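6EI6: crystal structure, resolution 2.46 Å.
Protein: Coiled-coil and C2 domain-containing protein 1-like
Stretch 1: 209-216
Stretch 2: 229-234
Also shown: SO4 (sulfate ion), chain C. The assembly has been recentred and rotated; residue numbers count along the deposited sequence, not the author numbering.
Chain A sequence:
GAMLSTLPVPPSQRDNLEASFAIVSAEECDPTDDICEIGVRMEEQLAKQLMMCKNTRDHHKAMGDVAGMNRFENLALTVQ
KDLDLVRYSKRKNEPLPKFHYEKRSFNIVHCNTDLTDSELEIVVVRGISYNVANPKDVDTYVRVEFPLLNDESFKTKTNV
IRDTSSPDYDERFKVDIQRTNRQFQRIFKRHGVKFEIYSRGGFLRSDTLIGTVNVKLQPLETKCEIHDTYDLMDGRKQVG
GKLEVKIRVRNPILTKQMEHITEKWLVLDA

Stretch 1 209-216: LIGTVNVK
Stretch 2, residues 229-234: TYDLMD

Residues 209-216 and 229-233 are both β-strands, each beginning earlier in the chain; Asp234 follows in loop or turn. Their N-to-C directions differ by 130°, so they run antiparallel but strongly splayed, with axes 4.1 Å apart at closest approach. Most residues have extended backbones, for example Thr212 (phi/psi -117/147) and Met233 (-114/154). Ile210 departs at -72/-43, and Gly211 follows at 180/164.

Backbone pairing rests on a single antiparallel bridge of the hydrogen-bonded type, Thr212 with Met233, CA to CA 5.0 Å. Thr212 N donates to Met233 O at 2.8 Å (N-H...O 166°), and Met233 N donates to Thr212 O, also at 2.8 Å (157°). The near-linear angles indicate that both amides point well at their acceptors. Next to this pair, Gly211 CA lies 4.7 Å from Leu232 CA and 3.4 Å from Met233 O. An ideal CB on Gly211 would sit 2.6 Å from Leu232 CB, a clash, so the absent side chain permits this close approach.

Beyond the bridge, contact is largely apolar. Leu232 (chi1 -93°, between wells; chi2 p) places CD2 3.7 Å from Ile210 CG2 (Ile210 m, t) and CD1 3.9 Å from Val213 CG2, its two methyls thus reaching different neighbours. Val213 (t) also brings CG1 to 3.5 Å from Tyr230 CB. These contacts bury hydrocarbon surface as the strands diverge.

The aromatic contact belongs to Tyr230, whose CB points toward the other strand (chi1 -55°, m; chi2 79°). Val215, also directed toward its partner strand (chi1 t), sets CG2 3.7 Å from the Tyr230 ring centroid, 11° off the normal: a CH-pi contact over the face. Val215 CG1 lies 3.6 Å from Tyr230 OH.

Away from this interface, Lys216 NZ donates a hydrogen bond to sulfate O3 at 3.2 Å.

Together the stretches bury 404 Å².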

# COMPACT_ATOMS: atom_id res chain seq x y z
N LEU A 209 27.98 -0.60 -0.45
CA LEU A 209 26.59 -0.52 -0.88
C LEU A 209 26.26 -1.72 -1.78
O LEU A 209 26.64 -1.75 -2.95
CB LEU A 209 26.34 0.80 -1.60
CG LEU A 209 24.92 1.05 -2.09
CD1 LEU A 209 23.90 0.94 -0.94
CD2 LEU A 209 24.83 2.42 -2.77
N ILE A 210 25.55 -2.70 -1.23
CA ILE A 210 25.12 -3.87 -2.00
C ILE A 210 24.03 -3.51 -3.01
O ILE A 210 24.02 -4.01 -4.15
CB ILE A 210 24.64 -4.97 -1.05
CG1 ILE A 210 25.77 -5.39 -0.12
CG2 ILE A 210 24.09 -6.14 -1.83
CD1 ILE A 210 25.41 -6.59 0.67
N GLY A 211 23.05 -2.71 -2.60
CA GLY A 211 21.98 -2.31 -3.50
C GLY A 211 20.99 -1.40 -2.80
O GLY A 211 20.96 -1.30 -1.57
N THR A 212 20.18 -0.74 -3.62
CA THR A 212 19.16 0.19 -3.17
C THR A 212 17.76 -0.31 -3.55
O THR A 212 17.57 -0.97 -4.58
CB THR A 212 19.42 1.59 -3.74
OG1 THR A 212 20.68 2.06 -3.24
CG2 THR A 212 18.35 2.58 -3.28
N VAL A 213 16.78 0.01 -2.69
CA VAL A 213 15.37 -0.25 -2.92
C VAL A 213 14.59 1.02 -2.59
O VAL A 213 14.75 1.58 -1.50
CB VAL A 213 14.86 -1.42 -2.05
CG1 VAL A 213 13.36 -1.47 -2.09
CG2 VAL A 213 15.47 -2.75 -2.49
N ASN A 214 13.74 1.47 -3.52
CA ASN A 214 12.93 2.67 -3.31
C ASN A 214 11.45 2.30 -3.41
O ASN A 214 11.00 1.84 -4.46
CB ASN A 214 13.27 3.75 -4.34
CG ASN A 214 14.49 4.54 -3.94
OD1 ASN A 214 14.46 5.27 -2.94
ND2 ASN A 214 15.58 4.40 -4.70
N VAL A 215 10.70 2.53 -2.34
CA VAL A 215 9.29 2.15 -2.27
C VAL A 215 8.42 3.40 -2.20
O VAL A 215 8.51 4.18 -1.24
CB VAL A 215 9.03 1.23 -1.07
CG1 VAL A 215 7.56 0.87 -1.00
CG2 VAL A 215 9.92 -0.00 -1.18
N LYS A 216 7.58 3.60 -3.22
CA LYS A 216 6.67 4.74 -3.25
C LYS A 216 5.62 4.63 -2.15
O LYS A 216 5.08 3.55 -1.88
CB LYS A 216 5.97 4.83 -4.61
CG LYS A 216 6.88 5.14 -5.76
CD LYS A 216 7.59 6.45 -5.51
CE LYS A 216 7.63 7.28 -6.76
NZ LYS A 216 8.25 8.60 -6.47
N THR A 229 8.26 -7.58 -1.65
CA THR A 229 9.68 -7.84 -1.73
C THR A 229 10.19 -7.19 -3.01
O THR A 229 9.53 -7.27 -4.05
CB THR A 229 9.96 -9.34 -1.74
OG1 THR A 229 9.42 -9.87 -2.94
CG2 THR A 229 9.27 -10.02 -0.59
N TYR A 230 11.36 -6.54 -2.94
CA TYR A 230 11.82 -5.67 -4.01
C TYR A 230 13.25 -6.01 -4.43
O TYR A 230 14.06 -6.46 -3.61
CB TYR A 230 11.75 -4.18 -3.60
CG TYR A 230 10.39 -3.73 -3.12
CD1 TYR A 230 9.94 -4.03 -1.83
CD2 TYR A 230 9.55 -3.02 -3.96
CE1 TYR A 230 8.69 -3.63 -1.41
CE2 TYR A 230 8.30 -2.60 -3.54
CZ TYR A 230 7.88 -2.92 -2.27
OH TYR A 230 6.64 -2.49 -1.88
N ASP A 231 13.55 -5.79 -5.71
CA ASP A 231 14.86 -6.09 -6.26
C ASP A 231 15.87 -5.04 -5.84
O ASP A 231 15.64 -3.84 -6.02
CB ASP A 231 14.81 -6.13 -7.79
CG ASP A 231 14.11 -7.36 -8.34
OD1 ASP A 231 14.23 -8.45 -7.73
OD2 ASP A 231 13.42 -7.22 -9.39
N LEU A 232 17.03 -5.49 -5.34
CA LEU A 232 18.12 -4.56 -5.10
C LEU A 232 18.59 -3.96 -6.42
O LEU A 232 18.78 -4.69 -7.40
CB LEU A 232 19.27 -5.26 -4.37
CG LEU A 232 19.23 -5.17 -2.83
CD1 LEU A 232 17.94 -5.73 -2.22
CD2 LEU A 232 20.40 -5.89 -2.23
N MET A 233 18.69 -2.63 -6.47
CA MET A 233 19.08 -1.90 -7.67
C MET A 233 20.42 -1.22 -7.46
O MET A 233 20.81 -0.89 -6.33
CB MET A 233 18.04 -0.82 -8.08
CG MET A 233 16.70 -1.38 -8.55
SD MET A 233 16.80 -2.53 -9.96
CE MET A 233 17.09 -1.39 -11.32
N ASP A 234 21.13 -1.00 -8.58
CA ASP A 234 22.35 -0.20 -8.61
C ASP A 234 22.10 1.07 -9.41
O ASP A 234 22.08 2.16 -8.84
CB ASP A 234 23.51 -1.00 -9.20
CG ASP A 234 24.86 -0.27 -9.05
OD1 ASP A 234 24.87 0.98 -8.94
OD2 ASP A 234 25.92 -0.95 -9.06
S SO4 C . 11.43 9.98 -4.11
O1 SO4 C . 11.31 10.31 -2.68
O2 SO4 C . 10.92 11.09 -4.94
O3 SO4 C . 10.67 8.75 -4.39
O4 SO4 C . 12.85 9.79 -4.43